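Local coordinates for transcription termination factor NusA (Planctomyces limnophilus, PDB 4MTN), which probably takes part in both termination and antitermination of transcription, binding the core enzyme of RNA polymerase and nascent RNA, at residues A[67-70]-A[71-74]; A[93-96]-A[97-100]; A[324-327]-A[328-332]. All coordinates share one frame; numbering follows the deposited sequence.

How the contacts relate
Followed from the N terminus, the three contacts come in series; none nests within or crosses another, and each is local, joining residues three to five apart. Contact 1 lies where the chain leaves strand 66-67 and enters helix 70-78, and ties that helix start to helix 23-42 and strand 59-63. Contact 2 lies within the next helix, 87-105, its centre about 27 Å from that of contact 1; it joins helix 23-42 to the loop at G164 in the S1 sheet. Contact 3 lies in the last turns of helix 316-330, at the helix-hairpin-helix region, on the opposite side of the chain's centre and about 87 Å from contact 1, centre to centre; it packs on helices 337-345 and 351-355.

Contact 1: A[67-70]-A[71-74]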
loop_
_atom_site.group_PDB
_atom_site.type_symbol
_atom_site.label_atom_id
_atom_site.label_comp_id
_atom_site.label_asym_id
_atom_site.label_seq_id
_atom_site.Cartn_x
_atom_site.Cartn_y
_atom_site.Cartn_z
ATOM N N GLU A 67 -31.320 -39.586 -1.560
ATOM C CA GLU A 67 -32.328 -38.767 -2.222
ATOM C C GLU A 67 -33.528 -38.517 -1.316
ATOM O O GLU A 67 -33.755 -39.249 -0.352
ATOM C CB GLU A 67 -32.789 -39.433 -3.520
ATOM C CG GLU A 67 -31.843 -39.251 -4.694
ATOM C CD GLU A 67 -31.888 -37.847 -5.265
ATOM O OE1 GLU A 67 -32.501 -37.665 -6.338
ATOM O OE2 GLU A 67 -31.308 -36.929 -4.650
ATOM N N ILE A 68 -34.291 -37.476 -1.630
ATOM C CA ILE A 68 -35.486 -37.146 -0.862
ATOM C C ILE A 68 -36.740 -37.415 -1.690
ATOM O O ILE A 68 -36.703 -37.366 -2.921
ATOM C CB ILE A 68 -35.479 -35.675 -0.393
ATOM C CG1 ILE A 68 -35.593 -34.722 -1.585
ATOM C CG2 ILE A 68 -34.221 -35.378 0.409
ATOM C CD1 ILE A 68 -35.773 -33.273 -1.187
ATOM N N ASP A 69 -37.839 -37.720 -1.006
ATOM C CA ASP A 69 -39.101 -38.044 -1.665
ATOM C C ASP A 69 -39.583 -36.916 -2.569
ATOM O O ASP A 69 -39.361 -35.741 -2.282
ATOM C CB ASP A 69 -40.178 -38.367 -0.627
ATOM C CG ASP A 69 -39.962 -39.711 0.041
ATOM O OD1 ASP A 69 -39.414 -40.621 -0.615
ATOM O OD2 ASP A 69 -40.341 -39.857 1.223
ATOM N N ARG A 70 -40.239 -37.286 -3.666
ATOM C CA ARG A 70 -40.795 -36.314 -4.603
ATOM C C ARG A 70 -41.832 -35.432 -3.918
ATOM O O ARG A 70 -42.001 -34.265 -4.271
ATOM C CB ARG A 70 -41.423 -37.025 -5.803
ATOM C CG ARG A 70 -40.458 -37.903 -6.581
ATOM C CD ARG A 70 -39.397 -37.072 -7.280
ATOM N NE ARG A 70 -38.475 -37.904 -8.048
ATOM C CZ ARG A 70 -38.705 -38.325 -9.287
ATOM N NH1 ARG A 70 -39.832 -37.994 -9.904
ATOM N NH2 ARG A 70 -37.810 -39.080 -9.910
ATOM N N ASP A 71 -42.528 -36.009 -2.942
ATOM C CA ASP A 71 -43.520 -35.288 -2.156
ATOM C C ASP A 71 -42.912 -34.074 -1.460
ATOM O O ASP A 71 -43.260 -32.933 -1.764
ATOM C CB ASP A 71 -44.154 -36.219 -1.122
ATOM C CG ASP A 71 -44.627 -37.523 -1.730
ATOM O OD1 ASP A 71 -45.814 -37.606 -2.112
ATOM O OD2 ASP A 71 -43.812 -38.464 -1.829
ATOM N N GLU A 72 -41.999 -34.331 -0.528
ATOM C CA GLU A 72 -41.363 -33.271 0.247
ATOM C C GLU A 72 -40.506 -32.356 -0.625
ATOM O O GLU A 72 -40.309 -31.185 -0.299
ATOM C CB GLU A 72 -40.515 -33.872 1.371
ATOM C CG GLU A 72 -39.517 -34.919 0.906
ATOM C CD GLU A 72 -38.770 -35.562 2.058
ATOM O OE1 GLU A 72 -39.014 -35.170 3.218
ATOM O OE2 GLU A 72 -37.939 -36.459 1.801
ATOM N N LEU A 73 -39.996 -32.892 -1.730
ATOM C CA LEU A 73 -39.222 -32.095 -2.674
ATOM C C LEU A 73 -40.123 -31.085 -3.374
ATOM O O LEU A 73 -39.705 -29.965 -3.671
ATOM C CB LEU A 73 -38.528 -32.994 -3.701
ATOM C CG LEU A 73 -37.753 -32.304 -4.827
ATOM C CD1 LEU A 73 -36.691 -31.370 -4.266
ATOM C CD2 LEU A 73 -37.128 -33.335 -5.754
ATOM N N GLY A 74 -41.364 -31.488 -3.630
ATOM C CA GLY A 74 -42.343 -30.610 -4.239
ATOM C C GLY A 74 -42.698 -29.446 -3.333
ATOM O O GLY A 74 -42.919 -28.329 -3.799
#
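E72 reaches back over the first turn of helix 70-78 to bond the residue in front of it: the amide D69 N gives its hydrogen to E72 OE2 at 3.1 Å, with a bent N-H...O angle of 144°. The carboxylate oxygen receives it on its anti lone pair. The same oxygen lies 3.4 Å from I68 CB. What puts it there is the first torsion of E72 (53°), which sets CG between the backbone N and carbonyl carbon and folds an otherwise extended chain back toward D69. Cut back to alanine, this position would probably leave the D69 amide without its side-chain acceptor and lose the carboxylate's contact with I68 CB. D69 OD2 is 4.2 Å from E72 OE2, a like-charge proximity that the nearby helix start may ease. I68 CD1 meets L73 CD1 at 3.7 Å, the two side chains crossing at about a right angle, while L73 N bonds D69 O (3.0 Å) and G74 N bonds R70 O. Outward, F42 of helix 23-42 and V61 of strand 59-63 cover I68. E72 thus bonds the N-cap amide of D69, whose side chain makes no return bond: half of a capping box, joined to a hydrophobic staple between I68 and L73.

Contact 2: A[93-96]-A[97-100]; sequences IREA and ERDT
R94 and E97, three residues apart on helix 87-105, lie side by side and point the same way, joined by a salt bridge from R94 NH1 to E97 OE1 of 2.8 Å. The carboxylate oxygen sits at the edge of the guanidinium, close to its plane, and is met on its syn side; the two flat groups are turned 29° from each other. R94 gets there by a bend at its second torsion (-62°), whereas the E97 chain is extended.

With this short bridge, the helical hydrogen bonds make up the closely knit part of the contact. E97 N bonds I93 O, R98 N bonds R94 O and D99 N bonds E95 O in the α-helical pattern, and A96 O is gripped twice: T100 N and T100 OG1, both 3.0 Å away, approach it from opposite faces of its carbonyl plane. The threonine hydroxyl thereby spends its hydrogen on the preceding turn.

The pairing of E95 with R98, both partly exposed to solvent, is looser. They also run alongside, but E95 CG rather than the carboxylate lies over a guanidinium face, offset toward its rim, 3.3 Å from R98 NH2. Their ionic pairing, E95 OE2 to R98 NH2, is long at 3.6 Å. R98 NH1 meets D99 OD1 at 2.8 Å in a weak, bent bond, so E95, R98 and D99 form a small charge network.

Among the surrounding elements, helix 23-42 receives one side of this segment of helix: I93 packs on V26, A96 and E97 on I25, and T100 on E28. R98 faces differently, its NE making a weak bond to G164 O between strands 152-162 and 167-172, where the helix meets the S1 domain.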
loop_
_atom_site.group_PDB
_atom_site.type_symbol
_atom_site.label_atom_id
_atom_site.label_comp_id
_atom_site.label_asym_id
_atom_site.label_seq_id
_atom_site.Cartn_x
_atom_site.Cartn_y
_atom_site.Cartn_z
ATOM N N ILE A 93 -28.824 -15.024 -4.904
ATOM C CA ILE A 93 -28.231 -14.842 -6.224
ATOM C C ILE A 93 -27.201 -13.714 -6.206
ATOM O O ILE A 93 -26.109 -13.850 -6.759
ATOM C CB ILE A 93 -29.302 -14.541 -7.290
ATOM C CG1 ILE A 93 -30.282 -15.711 -7.407
ATOM C CG2 ILE A 93 -28.654 -14.270 -8.637
ATOM C CD1 ILE A 93 -31.356 -15.506 -8.454
ATOM N N ARG A 94 -27.553 -12.605 -5.562
ATOM C CA ARG A 94 -26.634 -11.483 -5.406
ATOM C C ARG A 94 -25.444 -11.881 -4.539
ATOM O O ARG A 94 -24.334 -11.382 -4.721
ATOM C CB ARG A 94 -27.351 -10.275 -4.795
ATOM C CG ARG A 94 -28.348 -9.603 -5.726
ATOM C CD ARG A 94 -27.662 -9.052 -6.967
ATOM N NE ARG A 94 -28.604 -8.394 -7.869
ATOM C CZ ARG A 94 -28.274 -7.879 -9.049
ATOM N NH1 ARG A 94 -27.021 -7.943 -9.475
ATOM N NH2 ARG A 94 -29.199 -7.301 -9.803
ATOM N N GLU A 95 -25.689 -12.783 -3.595
ATOM C CA GLU A 95 -24.634 -13.299 -2.734
ATOM C C GLU A 95 -23.674 -14.160 -3.545
ATOM O O GLU A 95 -22.467 -14.162 -3.301
ATOM C CB GLU A 95 -25.234 -14.100 -1.577
ATOM C CG GLU A 95 -24.274 -14.378 -0.436
ATOM C CD GLU A 95 -24.989 -14.828 0.824
ATOM O OE1 GLU A 95 -26.236 -14.902 0.806
ATOM O OE2 GLU A 95 -24.307 -15.105 1.834
ATOM N N ALA A 96 -24.221 -14.887 -4.516
ATOM C CA ALA A 96 -23.416 -15.709 -5.412
ATOM C C ALA A 96 -22.600 -14.833 -6.354
ATOM O O ALA A 96 -21.434 -15.117 -6.626
ATOM C CB ALA A 96 -24.303 -16.657 -6.202
ATOM N N GLU A 97 -23.225 -13.767 -6.847
ATOM C CA GLU A 97 -22.556 -12.813 -7.726
ATOM C C GLU A 97 -21.389 -12.142 -7.012
ATOM O O GLU A 97 -20.310 -11.975 -7.580
ATOM C CB GLU A 97 -23.545 -11.758 -8.224
ATOM C CG GLU A 97 -22.942 -10.739 -9.179
ATOM C CD GLU A 97 -23.880 -9.581 -9.467
ATOM O OE1 GLU A 97 -24.773 -9.318 -8.636
ATOM O OE2 GLU A 97 -23.723 -8.936 -10.525
ATOM N N ARG A 98 -21.616 -11.762 -5.759
ATOM C CA ARG A 98 -20.585 -11.129 -4.945
ATOM C C ARG A 98 -19.412 -12.080 -4.707
ATOM O O ARG A 98 -18.252 -11.673 -4.760
ATOM C CB ARG A 98 -21.182 -10.650 -3.617
ATOM C CG ARG A 98 -20.161 -10.290 -2.549
ATOM C CD ARG A 98 -20.082 -11.364 -1.477
ATOM N NE ARG A 98 -21.218 -11.301 -0.562
ATOM C CZ ARG A 98 -21.458 -12.191 0.394
ATOM N NH1 ARG A 98 -20.645 -13.225 0.562
ATOM N NH2 ARG A 98 -22.515 -12.049 1.182
ATOM N N ASP A 99 -19.724 -13.348 -4.454
ATOM C CA ASP A 99 -18.700 -14.368 -4.245
ATOM C C ASP A 99 -17.862 -14.582 -5.504
ATOM O O ASP A 99 -16.650 -14.788 -5.424
ATOM C CB ASP A 99 -19.341 -15.688 -3.813
ATOM C CG ASP A 99 -19.794 -15.672 -2.364
ATOM O OD1 ASP A 99 -19.765 -14.590 -1.740
ATOM O OD2 ASP A 99 -20.184 -16.742 -1.850
ATOM N N THR A 100 -18.513 -14.530 -6.661
ATOM C CA THR A 100 -17.831 -14.719 -7.936
ATOM C C THR A 100 -16.930 -13.532 -8.267
ATOM O O THR A 100 -15.763 -13.705 -8.623
ATOM C CB THR A 100 -18.834 -14.923 -9.086
ATOM O OG1 THR A 100 -19.647 -16.071 -8.816
ATOM C CG2 THR A 100 -18.100 -15.128 -10.403
#

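Contact 3: A[324-327]-A[328-332]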
loop_
_atom_site.group_PDB
_atom_site.type_symbol
_atom_site.label_atom_id
_atom_site.label_comp_id
_atom_site.label_asym_id
_atom_site.label_seq_id
_atom_site.Cartn_x
_atom_site.Cartn_y
_atom_site.Cartn_z
ATOM N N GLN A 324 29.220 17.305 20.891
ATOM C CA GLN A 324 28.113 17.667 21.770
ATOM C C GLN A 324 27.373 16.436 22.282
ATOM O O GLN A 324 26.856 16.437 23.398
ATOM C CB GLN A 324 27.139 18.598 21.046
ATOM C CG GLN A 324 27.742 19.938 20.657
ATOM C CD GLN A 324 26.766 20.816 19.897
ATOM O OE1 GLN A 324 25.584 20.495 19.783
ATOM N NE2 GLN A 324 27.260 21.932 19.373
ATOM N N ALA A 325 27.327 15.390 21.463
ATOM C CA ALA A 325 26.613 14.168 21.822
ATOM C C ALA A 325 27.279 13.446 22.991
ATOM O O ALA A 325 26.602 12.841 23.823
ATOM C CB ALA A 325 26.510 13.245 20.620
ATOM N N VAL A 326 28.606 13.512 23.051
ATOM C CA VAL A 326 29.352 12.891 24.142
ATOM C C VAL A 326 29.112 13.632 25.455
ATOM O O VAL A 326 28.865 13.013 26.492
ATOM C CB VAL A 326 30.865 12.856 23.847
ATOM C CG1 VAL A 326 31.625 12.277 25.030
ATOM C CG2 VAL A 326 31.141 12.050 22.590
ATOM N N VAL A 327 29.183 14.958 25.402
ATOM C CA VAL A 327 28.958 15.791 26.578
ATOM C C VAL A 327 27.519 15.657 27.071
ATOM O O VAL A 327 27.264 15.619 28.275
ATOM C CB VAL A 327 29.266 17.275 26.285
ATOM C CG1 VAL A 327 29.072 18.120 27.536
ATOM C CG2 VAL A 327 30.683 17.425 25.756
ATOM N N ALA A 328 26.583 15.576 26.131
ATOM C CA ALA A 328 25.170 15.449 26.464
ATOM C C ALA A 328 24.872 14.111 27.133
ATOM O O ALA A 328 24.167 14.056 28.141
ATOM C CB ALA A 328 24.314 15.619 25.217
ATOM N N TYR A 329 25.415 13.035 26.570
ATOM C CA TYR A 329 25.186 11.694 27.100
ATOM C C TYR A 329 25.860 11.494 28.454
ATOM O O TYR A 329 25.402 10.696 29.270
ATOM C CB TYR A 329 25.681 10.635 26.110
ATOM C CG TYR A 329 24.820 10.489 24.876
ATOM C CD1 TYR A 329 23.519 10.977 24.850
ATOM C CD2 TYR A 329 25.306 9.859 23.738
ATOM C CE1 TYR A 329 22.729 10.843 23.724
ATOM C CE2 TYR A 329 24.523 9.721 22.607
ATOM C CZ TYR A 329 23.235 10.214 22.607
ATOM O OH TYR A 329 22.453 10.078 21.483
ATOM N N SER A 330 26.945 12.227 28.686
ATOM C CA SER A 330 27.692 12.115 29.936
ATOM C C SER A 330 26.920 12.701 31.116
ATOM O O SER A 330 27.192 12.369 32.271
ATOM C CB SER A 330 29.051 12.804 29.808
ATOM O OG SER A 330 29.822 12.214 28.777
ATOM N N GLN A 331 25.963 13.575 30.820
ATOM C CA GLN A 331 25.121 14.175 31.850
ATOM C C GLN A 331 24.291 13.115 32.562
ATOM O O GLN A 331 24.032 13.216 33.762
ATOM C CB GLN A 331 24.202 15.239 31.247
ATOM C CG GLN A 331 24.896 16.541 30.890
ATOM C CD GLN A 331 23.929 17.585 30.370
ATOM O OE1 GLN A 331 22.939 17.259 29.714
ATOM N NE2 GLN A 331 24.207 18.850 30.665
ATOM N N ILE A 332 23.874 12.102 31.812
ATOM C CA ILE A 332 23.102 11.001 32.372
ATOM C C ILE A 332 23.955 10.160 33.312
ATOM O O ILE A 332 24.986 9.622 32.906
ATOM C CB ILE A 332 22.529 10.091 31.268
ATOM C CG1 ILE A 332 21.657 10.898 30.306
ATOM C CG2 ILE A 332 21.739 8.944 31.880
ATOM C CD1 ILE A 332 21.116 10.087 29.148
#
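First torsions turn S330 back toward V326 and Y329 toward A325, each one helical turn earlier. With S330 OG set beside its own backbone N (chi1 -60°), the hydroxyl comes down on V326 O at 2.6 Å and donates its hydrogen there. S330 N bonds the same oxygen at 3.0 Å, the two donors approaching from opposite faces of the carbonyl plane, so V326 O is doubly held. In Y329, chi1 of -72° brings the ring back over A325 and chi2 of -18° turns a face to A325 O, which lies 3.1 Å from Y329 CG. That oxygen already accepts from Y329 N, the donor standing above the carbonyl plane. This end of helix 316-330 belongs with the helix-hairpin-helix region, and Y329 is buried among its helices, on A340 of helix 337-345 and L354 of helix 351-355, with its OH bonded to S350 O. A328 N bonds Q324 O in α-helical spacing, with A328 CB 3.2 Å from the same oxygen. After S330 the spacing shortens to three residues, Q331 N reaching A328 O and I332 N reaching Y329 O, both at 3.3 Å. A325 and V326 rest on V344 of helix 337-345, and I332 touches F351 and L354.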